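Local structure of HpcE (Thermus thermophilus, 1WZO) at residues E19-D24 and H30-V35; G83-P88 and N127-R132; A193-F198 and L211-P216. The protein probably catalyses the isomerisation of 2-hydroxyhepta-2,4-diene-1,7-dioate in aromatic-compound breakdown, as a member of the fumarylacetoacetate hydrolase family. All coordinates share one frame; numbering follows the deposited sequence.

Interaction 1 (E19-D24 and H30-V35)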
# COMPACT_ATOMS: atom_id res chain seq x y z
N GLU B 19 -19.37 10.29 22.88
CA GLU B 19 -20.09 9.82 24.07
C GLU B 19 -19.77 8.37 24.43
O GLU B 19 -20.68 7.57 24.63
CB GLU B 19 -21.60 9.96 23.87
CG GLU B 19 -22.10 11.39 23.77
CD GLU B 19 -22.58 11.74 22.37
OE1 GLU B 19 -23.06 12.88 22.17
OE2 GLU B 19 -22.46 10.88 21.47
N GLY B 20 -18.49 8.05 24.49
CA GLY B 20 -18.09 6.70 24.84
C GLY B 20 -18.53 5.61 23.88
O GLY B 20 -18.57 4.44 24.25
N LEU B 21 -18.86 5.99 22.65
CA LEU B 21 -19.28 5.01 21.65
C LEU B 21 -18.57 5.22 20.32
O LEU B 21 -18.16 6.33 19.99
CB LEU B 21 -20.79 5.08 21.45
CG LEU B 21 -21.64 4.69 22.66
CD1 LEU B 21 -23.12 4.84 22.33
CD2 LEU B 21 -21.33 3.25 23.07
N LEU B 22 -18.42 4.14 19.57
CA LEU B 22 -17.77 4.19 18.27
C LEU B 22 -18.80 4.13 17.15
O LEU B 22 -19.61 3.21 17.09
CB LEU B 22 -16.79 3.02 18.12
CG LEU B 22 -15.53 3.04 18.99
CD1 LEU B 22 -14.87 1.67 18.94
CD2 LEU B 22 -14.59 4.13 18.50
N LEU B 23 -18.75 5.12 16.25
CA LEU B 23 -19.67 5.17 15.13
C LEU B 23 -18.92 4.84 13.85
O LEU B 23 -17.88 5.43 13.57
CB LEU B 23 -20.29 6.56 15.02
CG LEU B 23 -20.99 7.09 16.27
CD1 LEU B 23 -21.60 8.45 15.98
CD2 LEU B 23 -22.06 6.11 16.72
N ASP B 24 -19.44 3.89 13.07
CA ASP B 24 -18.77 3.53 11.82
C ASP B 24 -19.13 4.46 10.67
O ASP B 24 -19.87 5.43 10.85
CB ASP B 24 -19.09 2.08 11.43
CG ASP B 24 -20.58 1.82 11.28
OD1 ASP B 24 -21.32 2.74 10.89
OD2 ASP B 24 -21.01 0.67 11.54
N HIS B 30 -21.19 1.26 17.95
CA HIS B 30 -20.56 0.03 18.45
C HIS B 30 -20.05 0.30 19.85
O HIS B 30 -19.50 1.37 20.12
CB HIS B 30 -19.37 -0.35 17.57
CG HIS B 30 -19.73 -0.67 16.15
ND1 HIS B 30 -19.86 -1.96 15.69
CD2 HIS B 30 -19.95 0.13 15.08
CE1 HIS B 30 -20.15 -1.94 14.40
NE2 HIS B 30 -20.21 -0.68 14.01
N ARG B 31 -20.23 -0.66 20.75
CA ARG B 31 -19.72 -0.50 22.11
C ARG B 31 -18.27 -0.96 22.06
O ARG B 31 -17.96 -1.98 21.45
CB ARG B 31 -20.48 -1.37 23.10
CG ARG B 31 -21.96 -1.03 23.27
CD ARG B 31 -22.51 -1.73 24.51
NE ARG B 31 -22.16 -3.15 24.52
CZ ARG B 31 -22.46 -3.99 25.51
NH1 ARG B 31 -23.12 -3.55 26.57
NH2 ARG B 31 -22.09 -5.26 25.43
N PRO B 32 -17.36 -0.21 22.69
CA PRO B 32 -15.93 -0.57 22.71
C PRO B 32 -15.69 -2.03 23.09
O PRO B 32 -14.95 -2.75 22.41
CB PRO B 32 -15.35 0.41 23.72
CG PRO B 32 -16.18 1.64 23.48
CD PRO B 32 -17.58 1.07 23.39
N GLU B 33 -16.32 -2.45 24.19
CA GLU B 33 -16.19 -3.81 24.70
C GLU B 33 -16.56 -4.88 23.68
O GLU B 33 -16.18 -6.05 23.84
CB GLU B 33 -17.07 -3.97 25.94
CG GLU B 33 -18.56 -3.88 25.63
CD GLU B 33 -19.43 -3.78 26.87
OE1 GLU B 33 -19.32 -4.67 27.75
OE2 GLU B 33 -20.21 -2.81 26.97
N ASP B 34 -17.29 -4.50 22.64
CA ASP B 34 -17.71 -5.45 21.62
C ASP B 34 -16.82 -5.45 20.39
O ASP B 34 -17.02 -6.25 19.47
CB ASP B 34 -19.15 -5.18 21.19
CG ASP B 34 -20.14 -5.25 22.34
OD1 ASP B 34 -19.97 -6.12 23.22
OD2 ASP B 34 -21.09 -4.43 22.36
N VAL B 35 -15.83 -4.56 20.36
CA VAL B 35 -14.94 -4.48 19.20
C VAL B 35 -13.47 -4.65 19.56
O VAL B 35 -13.09 -4.64 20.72
CB VAL B 35 -15.11 -3.12 18.48
CG1 VAL B 35 -16.58 -2.90 18.13
CG2 VAL B 35 -14.61 -1.99 19.36
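L22 and H30 form an antiparallel hydrogen-bonded pair in a small hairpin of the N-terminal β-structure, at the protein surface. L22 N bonds to H30 O at 3.0 Å and H30 N to L22 O at 2.7 Å, so both side chains stand on one face of the sheet. A third bond, between side chains, ties H30 to D24: with the D24 CG between backbone N and carbonyl carbon (chi1 58°), OD2 meets H30 NE2 at 2.9 Å and 163°. The oxygen lies in the plane of the imidazole, whereas the nitrogen approaches from above the carboxylate plane; the two planes are 69° apart. D24 OD1 accepts a hydrogen bond from A26 N. F6 and H13 meet the H30 ring. Further along, apolar groups suit the covered face: L22 CD1 touches V35 CG2 at 3.7 Å, with F6 and W37 alongside. P32 sets CD against G20 O at 3.6 Å, and the positive phi of G20 is easy for a residue without CB. Exposed charges fit the outer side of the 3-10 turn: R31 grips D34 side-on, NE to OD2 at 2.7 Å and NH2 to OD1 at 3.2 Å, while the E33 carboxylate lies over one guanidinium face.

Interaction 2 (G83-P88 and N127-R132)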
# COMPACT_ATOMS: atom_id res chain seq x y z
N GLY B 83 -3.71 -3.75 23.12
CA GLY B 83 -2.81 -4.80 22.67
C GLY B 83 -1.84 -5.18 23.78
O GLY B 83 -1.60 -4.39 24.70
N VAL B 84 -1.27 -6.38 23.69
CA VAL B 84 -0.34 -6.86 24.71
C VAL B 84 1.13 -6.59 24.40
O VAL B 84 1.65 -7.00 23.35
CB VAL B 84 -0.51 -8.39 24.94
CG1 VAL B 84 0.50 -8.89 25.95
CG2 VAL B 84 -1.93 -8.69 25.40
N VAL B 85 1.81 -5.90 25.31
CA VAL B 85 3.23 -5.61 25.14
C VAL B 85 4.02 -6.82 25.61
O VAL B 85 3.74 -7.37 26.68
CB VAL B 85 3.66 -4.37 25.97
CG1 VAL B 85 5.19 -4.24 25.97
CG2 VAL B 85 3.03 -3.11 25.38
N LEU B 86 4.99 -7.24 24.82
CA LEU B 86 5.80 -8.40 25.17
C LEU B 86 7.07 -7.97 25.89
O LEU B 86 7.87 -7.18 25.37
CB LEU B 86 6.14 -9.21 23.91
CG LEU B 86 4.91 -9.72 23.15
CD1 LEU B 86 5.33 -10.34 21.84
CD2 LEU B 86 4.16 -10.72 24.01
N TYR B 87 7.26 -8.49 27.10
CA TYR B 87 8.43 -8.17 27.91
C TYR B 87 9.61 -9.04 27.47
O TYR B 87 9.49 -10.26 27.42
CB TYR B 87 8.09 -8.40 29.38
CG TYR B 87 9.13 -7.91 30.37
CD1 TYR B 87 10.28 -8.65 30.61
CD2 TYR B 87 8.94 -6.72 31.06
CE1 TYR B 87 11.23 -8.22 31.54
CE2 TYR B 87 9.88 -6.27 31.99
CZ TYR B 87 11.02 -7.03 32.23
OH TYR B 87 11.95 -6.61 33.16
N PRO B 88 10.76 -8.43 27.13
CA PRO B 88 11.94 -9.18 26.70
C PRO B 88 12.40 -10.19 27.74
O PRO B 88 12.67 -9.82 28.89
CB PRO B 88 12.98 -8.09 26.46
CG PRO B 88 12.14 -6.91 26.07
CD PRO B 88 11.02 -6.98 27.07
N ASN B 127 3.39 5.19 23.70
CA ASN B 127 4.12 4.61 24.81
C ASN B 127 5.43 4.16 24.15
O ASN B 127 5.49 3.07 23.57
CB ASN B 127 3.37 3.41 25.39
CG ASN B 127 4.01 2.91 26.67
OD1 ASN B 127 5.16 3.23 26.96
ND2 ASN B 127 3.26 2.13 27.44
N ASP B 128 6.46 5.00 24.23
CA ASP B 128 7.75 4.70 23.61
C ASP B 128 8.63 3.88 24.55
O ASP B 128 9.58 4.39 25.15
CB ASP B 128 8.43 6.03 23.22
CG ASP B 128 9.81 5.84 22.63
OD1 ASP B 128 10.01 4.85 21.90
OD2 ASP B 128 10.68 6.69 22.88
N LEU B 129 8.30 2.60 24.67
CA LEU B 129 9.01 1.69 25.56
C LEU B 129 10.48 1.51 25.24
O LEU B 129 10.93 1.68 24.10
CB LEU B 129 8.30 0.33 25.59
CG LEU B 129 6.93 0.31 26.28
CD1 LEU B 129 5.87 -0.30 25.37
CD2 LEU B 129 7.03 -0.48 27.58
N VAL B 130 11.24 1.16 26.26
CA VAL B 130 12.67 0.94 26.10
C VAL B 130 13.15 -0.12 27.07
O VAL B 130 12.66 -0.22 28.20
CB VAL B 130 13.48 2.25 26.33
CG1 VAL B 130 13.20 2.79 27.74
CG2 VAL B 130 14.97 1.96 26.18
N ALA B 131 14.09 -0.94 26.61
CA ALA B 131 14.69 -1.97 27.46
C ALA B 131 16.09 -1.44 27.71
O ALA B 131 17.00 -1.62 26.89
CB ALA B 131 14.73 -3.30 26.74
N ARG B 132 16.27 -0.75 28.84
CA ARG B 132 17.55 -0.16 29.18
C ARG B 132 18.71 -1.15 29.26
O ARG B 132 19.87 -0.76 29.14
CB ARG B 132 17.44 0.65 30.48
CG ARG B 132 16.54 1.87 30.32
CD ARG B 132 16.66 2.84 31.49
NE ARG B 132 15.89 4.06 31.26
CZ ARG B 132 16.11 4.91 30.26
NH1 ARG B 132 17.08 4.68 29.38
NH2 ARG B 132 15.37 6.01 30.15
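The pyrrolidine of P88, which is puckered rather than truly flat, is the only ring to touch across this contact. It presents its CG corner to the methyl of A131, CG to CB 4.5 Å, a loose approach; Y134, R148 and F151 pack about the same proline. The closer meeting is between branched aliphatic groups. V85 and L129 reach toward each other tip to tip, and L129 CD1 fits against the fork of the valine, 4.0 Å from both V85 CG1 and V85 CG2. Having CG1 anti to the backbone N (chi1 170°) turns both V85 methyls to this side. V85 CA and L129 CA are 9.3 Å apart, and the branched ends of both side chains span that gap; P88 CA and A131 CA are 7.8 Å apart, and there a ring meets a methyl. The touching parts run in nearly the same direction, 12° apart, yet share no hydrogen bond: 85-87 is the outermost strand, within this chain, of a five-stranded sheet, beside 237-244, whereas 120-131 pairs with 94-104 and 152-159, so this is face packing between two layers of β-structure. M228 touches both V85 and L129 and fills in the same apolar layer. The V84 backbone is hydrogen-bonded to the second subunit, and V84 and L86 pack on K9 and R11 of that subunit. Just before L129, D128 centres an inverse gamma turn, closed by a weak bond from L129 N to N127 O at 3.1 Å. Its carboxylate sits near E97 and E99 and is paired with K73 and K146, consistent with the acidic metal site of fumarylacetoacetate hydrolase relatives.

Interaction 3 (A193-F198 and L211-P216)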
# COMPACT_ATOMS: atom_id res chain seq x y z
N ALA B 193 6.95 22.37 16.65
CA ALA B 193 7.28 23.20 15.49
C ALA B 193 8.78 23.19 15.19
O ALA B 193 9.18 23.06 14.04
CB ALA B 193 6.80 24.63 15.72
N GLU B 194 9.61 23.32 16.21
CA GLU B 194 11.05 23.32 16.00
C GLU B 194 11.56 21.96 15.51
O GLU B 194 12.46 21.89 14.67
CB GLU B 194 11.78 23.71 17.28
CG GLU B 194 11.56 25.16 17.69
CD GLU B 194 12.20 25.48 19.02
OE1 GLU B 194 11.90 24.77 20.00
OE2 GLU B 194 13.00 26.44 19.08
N LEU B 195 10.97 20.89 16.03
CA LEU B 195 11.35 19.53 15.63
C LEU B 195 11.00 19.26 14.17
O LEU B 195 11.81 18.70 13.42
CB LEU B 195 10.67 18.51 16.55
CG LEU B 195 11.17 18.47 18.00
CD1 LEU B 195 10.27 17.58 18.84
CD2 LEU B 195 12.61 17.95 18.03
N LEU B 196 9.79 19.64 13.76
CA LEU B 196 9.37 19.42 12.37
C LEU B 196 10.19 20.27 11.40
O LEU B 196 10.40 19.89 10.25
CB LEU B 196 7.88 19.73 12.21
CG LEU B 196 6.91 18.82 12.96
CD1 LEU B 196 5.49 19.37 12.84
CD2 LEU B 196 6.97 17.40 12.39
N GLU B 197 10.66 21.43 11.87
CA GLU B 197 11.49 22.29 11.04
C GLU B 197 12.86 21.62 10.87
O GLU B 197 13.39 21.54 9.76
CB GLU B 197 11.69 23.66 11.70
CG GLU B 197 12.65 24.58 10.97
CD GLU B 197 12.90 25.87 11.74
OE1 GLU B 197 13.45 25.79 12.85
OE2 GLU B 197 12.55 26.95 11.23
N PHE B 198 13.41 21.16 11.98
CA PHE B 198 14.72 20.51 11.98
C PHE B 198 14.73 19.30 11.06
O PHE B 198 15.65 19.13 10.26
CB PHE B 198 15.10 20.08 13.40
CG PHE B 198 16.43 19.38 13.48
CD1 PHE B 198 17.62 20.10 13.38
CD2 PHE B 198 16.50 18.00 13.61
CE1 PHE B 198 18.86 19.45 13.41
CE2 PHE B 198 17.73 17.34 13.65
CZ PHE B 198 18.91 18.07 13.54
N LEU B 211 5.82 11.82 14.59
CA LEU B 211 6.90 12.37 15.39
C LEU B 211 6.59 12.14 16.86
O LEU B 211 5.52 12.53 17.34
CB LEU B 211 7.05 13.88 15.13
CG LEU B 211 7.95 14.66 16.10
CD1 LEU B 211 9.40 14.18 15.98
CD2 LEU B 211 7.86 16.15 15.79
N LEU B 212 7.51 11.47 17.56
CA LEU B 212 7.37 11.21 18.98
C LEU B 212 8.18 12.33 19.62
O LEU B 212 9.36 12.52 19.29
CB LEU B 212 7.95 9.84 19.34
CG LEU B 212 7.33 8.66 18.57
CD1 LEU B 212 7.98 7.36 19.02
CD2 LEU B 212 5.82 8.63 18.81
N THR B 213 7.57 13.06 20.54
CA THR B 213 8.23 14.21 21.14
C THR B 213 9.03 14.05 22.42
O THR B 213 9.52 15.04 22.97
CB THR B 213 7.19 15.34 21.31
OG1 THR B 213 6.10 14.86 22.12
CG2 THR B 213 6.63 15.75 19.94
N GLY B 214 9.19 12.82 22.89
CA GLY B 214 9.98 12.60 24.09
C GLY B 214 9.17 12.52 25.36
O GLY B 214 7.94 12.62 25.34
N THR B 215 9.86 12.36 26.49
CA THR B 215 9.19 12.25 27.78
C THR B 215 10.12 12.66 28.92
O THR B 215 11.34 12.56 28.80
CB THR B 215 8.72 10.80 28.04
OG1 THR B 215 7.68 10.80 29.02
CG2 THR B 215 9.88 9.94 28.54
N PRO B 216 9.55 13.15 30.03
CA PRO B 216 10.38 13.55 31.18
C PRO B 216 10.72 12.30 31.99
O PRO B 216 9.97 11.32 31.98
CB PRO B 216 9.46 14.50 31.94
CG PRO B 216 8.11 13.91 31.69
CD PRO B 216 8.16 13.58 30.21
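Apolar packing between L195 and L196 of helix 192-200 and L211 of strand 210-212 makes up most of this contact. L211 CD2 is the shared point: it lies 3.7 Å from L195 CB and 3.7 Å from L196 CD2, and so wedges between two successive helix residues. The L211 side chain reaches the helix because its CG is anti to the backbone N (chi1 168°). It crosses L195 at about a right angle and L196 more obliquely. V49 on the neighbouring strand touches both L195 and L211, and L205 adds to the cover of L196; leucine suits all three buried places, its branched, purely apolar end packing closely against its neighbours. Here a helix lies against a β-layer, for strand 210-212 runs between 46-50 and 94-104, and L212 turns its side chain to the other side, onto I46 and A101. T213 divides its branches by chemistry. Its CG2 meets L195 CD1 at 4.2 Å, while OG1 hydrogen-bonds to L100 O, so the buried hydroxyl has a partner. Beyond lies the T213-G214-T215-P216 sequence, the TGTP signature of the fumarylacetoacetate hydrolase family. With phi 95° and psi -178°, G214 takes a backbone shape in which a side chain would collide with the carbonyl O of T213.

In the fold
Interaction 1 lies at the surface, about 22 Å from the chain centre, while interactions 2 and 3 are buried, their centres at about 13 and 12 Å. Place and chemistry go together: the outer hairpin is joined by backbone bonds and a histidine-carboxylate bond, with a salt-bridge network confined to 30-35, whereas the two inner contacts rest on aliphatic packing with no hydrogen bond across. Interaction 2 joins two β-layers and interaction 3 a helix to a strand, and strand 94-104 is common ground, pairing with both 120-131 and 210-212. Their nearest atoms are about 4 Å apart. Interactions 1 and 3 lie on opposite sides of the chain's centre, about 32 Å between their own centres.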